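Endo-beta-1,4-glucanase (Ampullaria crossean, PDB 5XBU) probably hydrolyses internal beta-1,4-glucosidic bonds of cellulose, as a family 45 glycoside hydrolase built on a double-psi beta-barrel. Local coordinates at residues 7-12 and 22-27; 64-69 and 74-79; 121-126 and 131-136; 136-141 and 160-165. One frame throughout, in Å; residues are numbered along the deposited sequence. Where two conformers were deposited one is given.

Contact 1: 7-12 and 22-27; sequences QLCQPD and RPCAST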
loop_
_atom_site.group_PDB
_atom_site.type_symbol
_atom_site.label_atom_id
_atom_site.label_comp_id
_atom_site.label_asym_id
_atom_site.label_seq_id
_atom_site.Cartn_x
_atom_site.Cartn_y
_atom_site.Cartn_z
ATOM N N GLN A 7 10.152 15.600 -3.727
ATOM C CA GLN A 7 9.759 14.414 -4.467
ATOM C C GLN A 7 10.802 14.150 -5.544
ATOM O O GLN A 7 11.074 15.008 -6.385
ATOM C CB GLN A 7 8.383 14.633 -5.075
ATOM C CG GLN A 7 7.302 14.734 -4.023
ATOM C CD GLN A 7 5.957 15.110 -4.589
ATOM O OE1 GLN A 7 5.490 16.252 -4.474
ATOM N NE2 GLN A 7 5.289 14.126 -5.173
ATOM N N LEU A 8 11.416 12.984 -5.488
ATOM C CA LEU A 8 12.509 12.639 -6.370
ATOM C C LEU A 8 12.064 11.871 -7.598
ATOM O O LEU A 8 12.852 11.724 -8.536
ATOM C CB LEU A 8 13.607 11.889 -5.621
ATOM C CG LEU A 8 14.105 12.625 -4.380
ATOM C CD1 LEU A 8 15.191 11.813 -3.720
ATOM C CD2 LEU A 8 14.584 14.039 -4.728
ATOM N N CYS A 9 10.834 11.364 -7.620
ATOM C CA CYS A 9 10.296 10.715 -8.807
ATOM C C CYS A 9 9.714 11.776 -9.736
ATOM O O CYS A 9 8.706 12.407 -9.410
ATOM C CB CYS A 9 9.178 9.783 -8.368
ATOM S SG CYS A 9 9.765 8.428 -7.296
ATOM N N GLN A 10 10.282 11.916 -10.923
ATOM C CA GLN A 10 9.845 12.930 -11.892
ATOM C C GLN A 10 8.597 12.465 -12.645
ATOM O O GLN A 10 8.539 11.316 -13.085
ATOM C CB GLN A 10 10.972 13.187 -12.879
ATOM C CG GLN A 10 12.142 13.750 -12.071
ATOM C CD GLN A 10 13.378 14.253 -12.843
ATOM O OE1 GLN A 10 14.370 13.512 -12.941
ATOM N NE2 GLN A 10 13.394 15.552 -13.234
ATOM N N PRO A 11 7.589 13.331 -12.827
ATOM C CA PRO A 11 6.473 12.955 -13.687
ATOM C C PRO A 11 6.947 12.699 -15.107
ATOM O O PRO A 11 7.700 13.489 -15.683
ATOM C CB PRO A 11 5.555 14.177 -13.611
ATOM C CG PRO A 11 5.962 14.934 -12.402
ATOM C CD PRO A 11 7.376 14.639 -12.183
ATOM N N ASP A 12 6.448 11.614 -15.694
ATOM C CA ASP A 12 6.670 11.331 -17.101
ATOM C C ASP A 12 5.718 12.164 -17.959
ATOM O O ASP A 12 4.967 13.003 -17.455
ATOM C CB ASP A 12 6.670 9.826 -17.385
ATOM C CG ASP A 12 5.291 9.163 -17.330
ATOM O OD1 ASP A 12 4.261 9.846 -17.199
ATOM O OD2 ASP A 12 5.275 7.916 -17.436
ATOM N N ARG A 22 11.336 2.940 -12.972
ATOM C CA ARG A 22 10.411 2.219 -12.117
ATOM C C ARG A 22 9.282 3.129 -11.652
ATOM O O ARG A 22 9.490 4.319 -11.421
ATOM C CB ARG A 22 11.167 1.700 -10.894
ATOM C CG ARG A 22 12.221 0.659 -11.247
ATOM C CD ARG A 22 13.208 0.568 -10.112
ATOM N NE ARG A 22 14.197 -0.504 -10.218
ATOM C CZ ARG A 22 15.333 -0.412 -10.908
ATOM N NH1 ARG A 22 16.188 -1.428 -10.922
ATOM N NH2 ARG A 22 15.605 0.686 -11.604
ATOM N N PRO A 23 8.072 2.605 -11.508
ATOM C CA PRO A 23 6.977 3.435 -11.018
ATOM C C PRO A 23 7.144 3.724 -9.531
ATOM O O PRO A 23 7.566 2.868 -8.754
ATOM C CB PRO A 23 5.750 2.552 -11.247
ATOM C CG PRO A 23 6.281 1.157 -11.066
ATOM C CD PRO A 23 7.662 1.203 -11.717
ATOM N N CYS A 24 6.773 4.943 -9.151
ATOM C CA CYS A 24 6.762 5.311 -7.754
ATOM C C CYS A 24 5.374 5.198 -7.139
ATOM O O CYS A 24 4.353 5.218 -7.825
ATOM C CB CYS A 24 7.321 6.711 -7.577
ATOM S SG CYS A 24 9.019 6.765 -8.201
ATOM N N ALA A 25 5.370 5.115 -5.818
ATOM C CA ALA A 25 4.170 5.139 -5.014
ATOM C C ALA A 25 4.386 6.094 -3.861
ATOM O O ALA A 25 5.512 6.248 -3.360
ATOM C CB ALA A 25 3.831 3.767 -4.456
ATOM N N SER A 26 3.302 6.721 -3.432
ATOM C CA SER A 26 3.279 7.377 -2.138
ATOM C C SER A 26 2.891 6.376 -1.060
ATOM O O SER A 26 2.314 5.316 -1.335
ATOM C CB SER A 26 2.333 8.573 -2.165
ATOM O OG SER A 26 1.102 8.280 -2.813
ATOM N N THR A 27 3.239 6.722 0.183
ATOM C CA THR A 27 2.891 5.919 1.332
ATOM C C THR A 27 2.418 6.820 2.463
ATOM O O THR A 27 2.832 7.967 2.589
ATOM C CB THR A 27 4.053 5.017 1.820
ATOM O OG1 THR A 27 5.063 5.796 2.474
ATOM C CG2 THR A 27 4.683 4.181 0.734
#
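C9 and C24 are joined by a disulfide, and this covalent link is the whole of the contact between 7-12 and 22-27: SG of C9 lies 2.0 Å from SG of C24, and no hydrogen bond runs between the two segments. In each half-cystine SG stands anti to the carbonyl carbon and beside the backbone N (chi1 -64° in C9, -60° in C24), which directs each sulfur toward the other segment. The C-S-S-C torsion of -82°, near the perpendicular setting of a relaxed disulfide, places CB of C9 3.7 Å from CB of C24. F19, from strand 17-19, packs against both residues, and the sulfurs are buried. Further out, polar bonds fix the backbone of C9: its N donates to the carboxylate of E159 and its O accepts from the guanidinium of R17. C24 is set by its place in strand 22-30, where it pairs through the backbone with R17. Strand 17-19 thus runs between the two strands that hold or adjoin the cysteines, pairing antiparallel with each. Because the link is covalent, the N-terminal segment would probably stay tied to strand 22-30 until the disulfide is reduced.

Contact 2: 64-69 and 74-79; sequences YFDDGG and CGKNCG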
loop_
_atom_site.group_PDB
_atom_site.type_symbol
_atom_site.label_atom_id
_atom_site.label_comp_id
_atom_site.label_asym_id
_atom_site.label_seq_id
_atom_site.Cartn_x
_atom_site.Cartn_y
_atom_site.Cartn_z
ATOM N N TYR A 64 -5.935 -0.035 -7.428
ATOM C CA TYR A 64 -4.982 -1.138 -7.423
ATOM C C TYR A 64 -5.531 -2.320 -6.639
ATOM O O TYR A 64 -5.453 -3.466 -7.089
ATOM C CB TYR A 64 -3.600 -0.717 -6.888
ATOM C CG TYR A 64 -2.679 -1.897 -6.769
ATOM C CD1 TYR A 64 -2.198 -2.563 -7.890
ATOM C CD2 TYR A 64 -2.350 -2.406 -5.528
ATOM C CE1 TYR A 64 -1.414 -3.689 -7.781
ATOM C CE2 TYR A 64 -1.586 -3.533 -5.404
ATOM C CZ TYR A 64 -1.108 -4.183 -6.517
ATOM O OH TYR A 64 -0.350 -5.309 -6.327
ATOM N N PHE A 65 -6.080 -2.053 -5.447
ATOM C CA PHE A 65 -6.650 -3.111 -4.621
ATOM C C PHE A 65 -7.537 -4.056 -5.414
ATOM O O PHE A 65 -7.441 -5.277 -5.238
ATOM C CB PHE A 65 -7.441 -2.474 -3.483
ATOM C CG PHE A 65 -8.166 -3.458 -2.633
ATOM C CD1 PHE A 65 -7.504 -4.146 -1.644
ATOM C CD2 PHE A 65 -9.528 -3.689 -2.796
ATOM C CE1 PHE A 65 -8.177 -5.054 -0.838
ATOM C CE2 PHE A 65 -10.193 -4.585 -2.006
ATOM C CZ PHE A 65 -9.510 -5.293 -1.019
ATOM N N ASP A 66 -8.411 -3.503 -6.257
ATOM C CA ASP A 66 -9.343 -4.320 -7.033
ATOM C C ASP A 66 -9.052 -4.300 -8.521
ATOM O O ASP A 66 -9.958 -4.553 -9.320
ATOM C CB ASP A 66 -10.796 -3.945 -6.774
ATOM C CG ASP A 66 -11.762 -5.039 -7.223
ATOM O OD1 ASP A 66 -11.394 -6.246 -7.143
ATOM O OD2 ASP A 66 -12.870 -4.672 -7.667
ATOM N N ASP A 67 -7.810 -4.033 -8.921
ATOM C CA ASP A 67 -7.402 -4.126 -10.327
ATOM C C ASP A 67 -8.384 -3.432 -11.276
ATOM O O ASP A 67 -8.854 -4.015 -12.258
ATOM C CB ASP A 67 -7.172 -5.579 -10.759
ATOM C CG ASP A 67 -6.582 -5.697 -12.151
ATOM O OD1 ASP A 67 -5.768 -4.827 -12.535
ATOM O OD2 ASP A 67 -6.921 -6.670 -12.852
ATOM N N GLY A 68 -8.715 -2.176 -10.963
ATOM C CA GLY A 68 -9.607 -1.355 -11.758
ATOM C C GLY A 68 -11.054 -1.340 -11.308
ATOM O O GLY A 68 -11.804 -0.444 -11.709
ATOM N N GLY A 69 -11.451 -2.309 -10.493
ATOM C CA GLY A 69 -12.792 -2.385 -9.952
ATOM C C GLY A 69 -12.987 -1.528 -8.711
ATOM O O GLY A 69 -12.087 -0.801 -8.273
ATOM N N CYS A 74 -12.636 -8.685 -0.776
ATOM C CA CYS A 74 -11.962 -9.647 -1.638
ATOM C C CYS A 74 -11.623 -9.019 -2.993
ATOM O O CYS A 74 -11.928 -9.542 -4.064
ATOM C CB CYS A 74 -12.727 -10.960 -1.803
ATOM S SG CYS A 74 -13.156 -11.797 -0.246
ATOM N N GLY A 75 -10.945 -7.882 -2.924
ATOM C CA GLY A 75 -10.403 -7.284 -4.121
ATOM C C GLY A 75 -9.461 -8.226 -4.833
ATOM O O GLY A 75 -8.837 -9.100 -4.215
ATOM N N LYS A 76 -9.329 -8.010 -6.142
ATOM C CA LYS A 76 -8.505 -8.884 -6.954
ATOM C C LYS A 76 -7.102 -9.035 -6.400
ATOM O O LYS A 76 -6.519 -10.114 -6.492
ATOM C CB LYS A 76 -8.448 -8.375 -8.394
ATOM C CG LYS A 76 -9.772 -8.371 -9.127
ATOM C CD LYS A 76 -10.216 -9.737 -9.503
ATOM C CE LYS A 76 -11.466 -9.584 -10.307
ATOM N NZ LYS A 76 -11.273 -8.520 -11.311
ATOM N N ASN A 77 -6.521 -7.953 -5.860
ATOM C CA ASN A 77 -5.138 -7.986 -5.416
ATOM C C ASN A 77 -4.961 -8.256 -3.929
ATOM O O ASN A 77 -3.843 -8.151 -3.414
ATOM C CB ASN A 77 -4.382 -6.759 -5.908
ATOM C CG ASN A 77 -4.073 -6.864 -7.400
ATOM O OD1 ASN A 77 -3.790 -7.959 -7.914
ATOM N ND2 ASN A 77 -4.133 -5.731 -8.097
ATOM N N CYS A 78 -6.011 -8.730 -3.251
ATOM C CA CYS A 78 -5.828 -9.267 -1.905
ATOM C C CYS A 78 -4.777 -10.359 -1.933
ATOM O O CYS A 78 -4.785 -11.232 -2.804
ATOM C CB CYS A 78 -7.138 -9.845 -1.370
ATOM S SG CYS A 78 -8.300 -8.672 -0.717
ATOM N N GLY A 79 -3.886 -10.330 -0.934
ATOM C CA GLY A 79 -2.873 -11.338 -0.805
ATOM C C GLY A 79 -1.668 -11.172 -1.691
ATOM O O GLY A 79 -0.710 -11.950 -1.560
HETATM O O HOH W 1 -13.093 -8.294 -6.894
HETATM O O HOH W 2 -11.423 -5.972 -11.302
HETATM O O HOH W 3 -3.625 -4.853 -10.893
#
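A Schellman motif ends helix 62-65, with D67 at positive phi as its C-prime residue, and the loop 74-79 packs against this helix end. Two peptide carbonyls of the last turn are taken up by N77. Its side-chain ND2 donates to O of Y64 at 2.8 Å, with O of Y64 lying close to the plane of the amide, while its backbone N donates to O of F65 at 2.9 Å. O of Y64 also receives the backbone N of D67, so two donors hold it. The same ND2 sits over one face of the Y64 ring, 3.4 Å from CE1 of Y64, with amide and ring planes 27° apart. With a serine in place of Y64, the amide of N77 would probably lose the ring that covers it, and E164 the hydroxyl it binds. Next along, OD1 of D66 uses its anti lone pair to accept from the backbone N of K76 (2.9 Å). The F65 ring, its CG anti to the backbone N (chi1 175°), reaches G75 and the sulfur of C78, which lies 3.6 Å from CZ of F65. Disulfides from C74 to C180 and from C78 to C38 fasten the loop to other parts of the chain, D67 pairs with K126, and the Y64 ring meets W162 of strand 160-165 edge-to-face.

Contact 3: 121-126 and 131-136; sequences CGISGK and HVNSHG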
loop_
_atom_site.group_PDB
_atom_site.type_symbol
_atom_site.label_atom_id
_atom_site.label_comp_id
_atom_site.label_asym_id
_atom_site.label_seq_id
_atom_site.Cartn_x
_atom_site.Cartn_y
_atom_site.Cartn_z
ATOM N N CYS A 121 -5.504 8.422 -1.978
ATOM C CA CYS A 121 -6.078 7.242 -2.615
ATOM C C CYS A 121 -7.063 7.579 -3.717
ATOM O O CYS A 121 -7.586 6.660 -4.353
ATOM C CB CYS A 121 -6.724 6.329 -1.570
ATOM S SG CYS A 121 -5.430 5.782 -0.412
ATOM N N GLY A 122 -7.298 8.869 -3.976
ATOM C CA GLY A 122 -8.156 9.321 -5.067
ATOM C C GLY A 122 -7.435 9.224 -6.394
ATOM O O GLY A 122 -6.847 10.189 -6.905
ATOM N N ILE A 123 -7.443 8.003 -6.918
ATOM C CA ILE A 123 -6.777 7.631 -8.154
ATOM C C ILE A 123 -7.845 6.899 -8.967
ATOM O O ILE A 123 -8.357 5.874 -8.522
ATOM C CB ILE A 123 -5.535 6.746 -7.938
ATOM C CG1 ILE A 123 -4.622 7.362 -6.863
ATOM C CG2 ILE A 123 -4.812 6.565 -9.261
ATOM C CD1 ILE A 123 -3.413 6.528 -6.534
ATOM N N SER A 124 -8.186 7.428 -10.142
ATOM C CA SER A 124 -9.377 6.977 -10.839
ATOM C C SER A 124 -9.095 5.920 -11.891
ATOM O O SER A 124 -9.933 5.703 -12.754
ATOM C CB SER A 124 -10.127 8.150 -11.444
ATOM O OG SER A 124 -9.286 8.719 -12.413
ATOM N N GLY A 125 -7.956 5.258 -11.836
ATOM C CA GLY A 125 -7.680 4.095 -12.650
ATOM C C GLY A 125 -6.551 3.312 -12.030
ATOM O O GLY A 125 -5.785 3.847 -11.223
ATOM N N LYS A 126 -6.438 2.057 -12.428
ATOM C CA LYS A 126 -5.406 1.173 -11.925
ATOM C C LYS A 126 -4.044 1.579 -12.494
ATOM O O LYS A 126 -3.948 2.322 -13.485
ATOM C CB LYS A 126 -5.741 -0.260 -12.356
ATOM C CG LYS A 126 -5.767 -0.445 -13.885
ATOM C CD LYS A 126 -5.997 -1.868 -14.301
ATOM C CE LYS A 126 -4.720 -2.453 -14.789
ATOM N NZ LYS A 126 -4.897 -3.852 -15.222
ATOM N N HIS A 131 -3.441 7.270 -14.462
ATOM C CA HIS A 131 -4.176 8.025 -13.469
ATOM C C HIS A 131 -3.343 8.108 -12.197
ATOM O O HIS A 131 -2.731 7.129 -11.771
ATOM C CB HIS A 131 -5.497 7.331 -13.179
ATOM C CG HIS A 131 -6.457 7.416 -14.318
ATOM N ND1 HIS A 131 -6.606 6.437 -15.284
ATOM C CD2 HIS A 131 -7.319 8.396 -14.641
ATOM C CE1 HIS A 131 -7.515 6.831 -16.164
ATOM N NE2 HIS A 131 -7.981 8.001 -15.774
ATOM N N VAL A 132 -3.314 9.297 -11.598
ATOM C CA VAL A 132 -2.463 9.530 -10.441
ATOM C C VAL A 132 -3.253 10.206 -9.329
ATOM O O VAL A 132 -4.338 10.769 -9.539
ATOM C CB VAL A 132 -1.219 10.373 -10.810
ATOM C CG1 VAL A 132 -0.355 9.611 -11.743
ATOM C CG2 VAL A 132 -1.617 11.760 -11.345
ATOM N N ASN A 133 -2.698 10.136 -8.115
ATOM C CA ASN A 133 -3.243 10.906 -7.012
ATOM C C ASN A 133 -2.810 12.367 -7.100
ATOM O O ASN A 133 -2.109 12.776 -8.027
ATOM C CB ASN A 133 -2.947 10.281 -5.636
ATOM C CG ASN A 133 -1.479 10.245 -5.261
ATOM O OD1 ASN A 133 -0.649 10.953 -5.822
ATOM N ND2 ASN A 133 -1.160 9.398 -4.286
ATOM N N SER A 134 -3.220 13.138 -6.107
ATOM C CA SER A 134 -2.979 14.572 -6.087
ATOM C C SER A 134 -1.500 14.918 -6.002
ATOM O O SER A 134 -1.151 16.076 -6.210
ATOM C CB SER A 134 -3.735 15.192 -4.919
ATOM O OG SER A 134 -3.140 14.846 -3.675
ATOM N N HIS A 135 -0.634 13.951 -5.714
ATOM C CA HIS A 135 0.801 14.152 -5.624
ATOM C C HIS A 135 1.561 13.524 -6.775
ATOM O O HIS A 135 2.794 13.580 -6.796
ATOM C CB HIS A 135 1.310 13.675 -4.274
ATOM C CG HIS A 135 0.717 14.457 -3.151
ATOM N ND1 HIS A 135 0.882 15.819 -3.041
ATOM C CD2 HIS A 135 -0.077 14.083 -2.118
ATOM C CE1 HIS A 135 0.230 16.244 -1.976
ATOM N NE2 HIS A 135 -0.360 15.216 -1.395
ATOM N N GLY A 136 0.840 12.948 -7.758
ATOM C CA GLY A 136 1.455 12.461 -8.972
ATOM C C GLY A 136 1.831 10.999 -8.984
ATOM O O GLY A 136 2.542 10.576 -9.905
HETATM O O HOH W 4 -5.821 12.274 -5.384
HETATM O O HOH W 5 -6.693 9.871 -10.839
HETATM O O HOH W 6 -2.602 4.787 -13.095
#
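The imidazole of H131 lies against the peptide of S124 and the backbone of G125. One ring face looks onto the peptide group of S124, whose O stands 4.1 Å above the ring plane and over its centre. CB of H131 packs 3.5 Å from N of G125. The ring's ND1 is hydrogen-bonded to T129, in the loop joining the two segments. With an alanine here, the peptide of S124 and G125 would probably be uncovered and the T129 hydroxyl left without this partner. The I123 and N133 side chains run alongside one another in the same direction, with CG1 of I123 3.6 Å from CB of N133. The other branch, CG2, is anti to the backbone N and rests 3.3 Å from O of H131. Both segments are irregular, in the connection from helix 118-121 to strand 140-144, and their touching parts, 122-125 and 131-133, run nearly antiparallel. No direct hydrogen bond joins them; waters do instead, one linking N of S124 to O of V132, another bridging O of K126 and O of H131. N133 heads an Asx turn, its OD1 accepting from N of H135 at 3.0 Å, with the donor above the carbonyl plane. The amide's ND2 reaches O of W120 and OG of S26.

Contact 4: 136-141 and 160-165; sequences GYEVHF and VTWEEV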
loop_
_atom_site.group_PDB
_atom_site.type_symbol
_atom_site.label_atom_id
_atom_site.label_comp_id
_atom_site.label_asym_id
_atom_site.label_seq_id
_atom_site.Cartn_x
_atom_site.Cartn_y
_atom_site.Cartn_z
ATOM N N GLY A 136 0.840 12.948 -7.758
ATOM C CA GLY A 136 1.455 12.461 -8.972
ATOM C C GLY A 136 1.831 10.999 -8.984
ATOM O O GLY A 136 2.542 10.576 -9.905
ATOM N N TYR A 137 1.318 10.202 -8.043
ATOM C CA TYR A 137 1.663 8.784 -7.991
ATOM C C TYR A 137 0.523 7.923 -8.508
ATOM O O TYR A 137 -0.650 8.173 -8.211
ATOM C CB TYR A 137 2.026 8.349 -6.554
ATOM C CG TYR A 137 3.191 9.149 -6.034
ATOM C CD1 TYR A 137 4.474 8.834 -6.423
ATOM C CD2 TYR A 137 2.976 10.224 -5.197
ATOM C CE1 TYR A 137 5.570 9.599 -5.991
ATOM C CE2 TYR A 137 4.065 11.002 -4.752
ATOM C CZ TYR A 137 5.339 10.663 -5.147
ATOM O OH TYR A 137 6.381 11.468 -4.697
ATOM N N GLU A 138 0.886 6.877 -9.240
ATOM C CA GLU A 138 -0.114 5.965 -9.818
ATOM C C GLU A 138 -0.769 5.040 -8.807
ATOM O O GLU A 138 -1.747 4.371 -9.156
ATOM C CB GLU A 138 0.477 5.124 -10.939
ATOM C CG GLU A 138 1.483 4.114 -10.481
ATOM C CD GLU A 138 1.931 3.142 -11.539
ATOM O OE1 GLU A 138 1.626 3.353 -12.744
ATOM O OE2 GLU A 138 2.561 2.126 -11.160
ATOM N N VAL A 139 -0.208 4.924 -7.610
ATOM C CA VAL A 139 -0.722 4.043 -6.581
ATOM C C VAL A 139 -0.244 4.585 -5.246
ATOM O O VAL A 139 0.779 5.283 -5.163
ATOM C CB VAL A 139 -0.261 2.581 -6.810
ATOM C CG1 VAL A 139 1.210 2.407 -6.615
ATOM C CG2 VAL A 139 -1.062 1.597 -5.977
ATOM N N HIS A 140 -1.004 4.266 -4.202
ATOM C CA HIS A 140 -0.697 4.640 -2.832
ATOM C C HIS A 140 -0.749 3.394 -1.966
ATOM O O HIS A 140 -1.662 2.581 -2.107
ATOM C CB HIS A 140 -1.689 5.662 -2.320
ATOM C CG HIS A 140 -1.338 6.188 -0.983
ATOM N ND1 HIS A 140 -0.364 7.148 -0.841
ATOM C CD2 HIS A 140 -1.776 5.850 0.254
ATOM C CE1 HIS A 140 -0.226 7.380 0.451
ATOM N NE2 HIS A 140 -1.068 6.619 1.139
ATOM N N PHE A 141 0.179 3.275 -1.025
ATOM C CA PHE A 141 0.177 2.196 -0.033
ATOM C C PHE A 141 0.031 2.785 1.362
ATOM O O PHE A 141 0.936 3.468 1.845
ATOM C CB PHE A 141 1.410 1.304 -0.151
ATOM C CG PHE A 141 1.454 0.589 -1.460
ATOM C CD1 PHE A 141 0.601 -0.495 -1.702
ATOM C CD2 PHE A 141 2.286 1.016 -2.500
ATOM C CE1 PHE A 141 0.580 -1.124 -2.927
ATOM C CE2 PHE A 141 2.269 0.367 -3.721
ATOM C CZ PHE A 141 1.423 -0.692 -3.946
ATOM N N VAL A 160 8.436 5.923 -2.575
ATOM C CA VAL A 160 9.069 4.638 -2.831
ATOM C C VAL A 160 8.919 4.293 -4.307
ATOM O O VAL A 160 8.021 4.790 -4.990
ATOM C CB VAL A 160 8.448 3.507 -1.973
ATOM C CG1 VAL A 160 8.566 3.840 -0.476
ATOM C CG2 VAL A 160 6.966 3.299 -2.331
ATOM N N THR A 161 9.778 3.402 -4.786
ATOM C CA THR A 161 9.456 2.626 -5.968
ATOM C C THR A 161 8.753 1.342 -5.532
ATOM O O THR A 161 8.969 0.855 -4.418
ATOM C CB THR A 161 10.672 2.317 -6.840
ATOM O OG1 THR A 161 11.650 1.579 -6.103
ATOM C CG2 THR A 161 11.282 3.606 -7.405
ATOM N N TRP A 162 7.876 0.817 -6.400
ATOM C CA TRP A 162 7.059 -0.321 -6.011
ATOM C C TRP A 162 7.068 -1.382 -7.099
ATOM O O TRP A 162 7.109 -1.084 -8.301
ATOM C CB TRP A 162 5.610 0.108 -5.673
ATOM C CG TRP A 162 4.693 0.276 -6.865
ATOM C CD1 TRP A 162 4.559 1.335 -7.729
ATOM C CD2 TRP A 162 3.745 -0.706 -7.316
ATOM N NE1 TRP A 162 3.622 1.058 -8.679
ATOM C CE2 TRP A 162 3.113 -0.188 -8.452
ATOM C CE3 TRP A 162 3.379 -1.980 -6.862
ATOM C CZ2 TRP A 162 2.121 -0.879 -9.123
ATOM C CZ3 TRP A 162 2.402 -2.656 -7.510
ATOM C CH2 TRP A 162 1.785 -2.106 -8.647
ATOM N N GLU A 163 7.015 -2.644 -6.675
ATOM C CA GLU A 163 6.774 -3.731 -7.615
ATOM C C GLU A 163 6.124 -4.879 -6.884
ATOM O O GLU A 163 6.319 -5.056 -5.684
ATOM C CB GLU A 163 8.033 -4.269 -8.301
ATOM C CG GLU A 163 9.069 -4.742 -7.306
ATOM C CD GLU A 163 10.292 -5.412 -7.936
ATOM O OE1 GLU A 163 11.307 -5.588 -7.232
ATOM O OE2 GLU A 163 10.235 -5.780 -9.112
ATOM N N GLU A 164 5.361 -5.670 -7.613
ATOM C CA GLU A 164 4.808 -6.900 -7.051
ATOM C C GLU A 164 5.901 -7.951 -6.990
ATOM O O GLU A 164 6.725 -8.066 -7.898
ATOM C CB GLU A 164 3.684 -7.451 -7.898
ATOM C CG GLU A 164 2.385 -6.827 -7.609
ATOM C CD GLU A 164 1.213 -7.455 -8.361
ATOM O OE1 GLU A 164 1.277 -8.608 -8.872
ATOM O OE2 GLU A 164 0.186 -6.776 -8.389
ATOM N N VAL A 165 5.901 -8.731 -5.918
ATOM C CA VAL A 165 6.875 -9.802 -5.729
ATOM C C VAL A 165 6.149 -10.995 -5.132
ATOM O O VAL A 165 5.114 -10.840 -4.473
ATOM C CB VAL A 165 8.024 -9.360 -4.782
ATOM C CG1 VAL A 165 8.773 -8.189 -5.354
ATOM C CG2 VAL A 165 7.502 -8.971 -3.396
#
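W162 receives three side chains of 136-141 on its indole: E138 at the edge, V139 over one face and F141 obliquely. A chi1 of 82°, with CG between the backbone N and the carbonyl carbon, brings the indole toward 136-141. NE1 of W162 donates to OE2 of E138 at 2.9 Å with an angle of 155° at the hydrogen; the oxygen lies almost in the indole plane and offers its anti lone pair, and the carboxylate is turned steeply from the ring. Beyond CG the glutamate chain is extended, which carries the acid to the pyrrole edge. CG1 of V139 makes a CH-pi contact over the five-membered ring, 3.6 Å from its centroid and 3.4 Å from NE1 of W162. For the F141 ring, CZ of F141 is 3.7 Å from CE3 of W162, the planes being inclined at 55°. The two backbones do not pair here, their nearest CA atoms, those of V139 and W162, being 8.9 Å apart. Strand 22-30 pairs with both strands, parallel to 140-144 and antiparallel to 160-165, and P23 from it touches E138 and W162; L84 of strand 81-86 packs on F141 and W162.

In the fold
From the N terminus, contact 1 comes first and closes a short loop through strand 17-19 with a disulfide. Contact 2 then closes a loop beyond helix 62-65, and contact 3 a similar one in the connection to strand 140-144. Contact 4, which shares G136 with contact 3, spans the longest separation, from the approach to strand 140-144 to strand 160-165. All four follow in series, with none nested or crossed. They meet in space nonetheless: probable hydrogen bonds run from Q7 in the N-terminal segment to H135 of contact 3, and from A25 in strand 22-30 to V160 of strand 160-165, while I123 of contact 3 packs on V139 of contact 4.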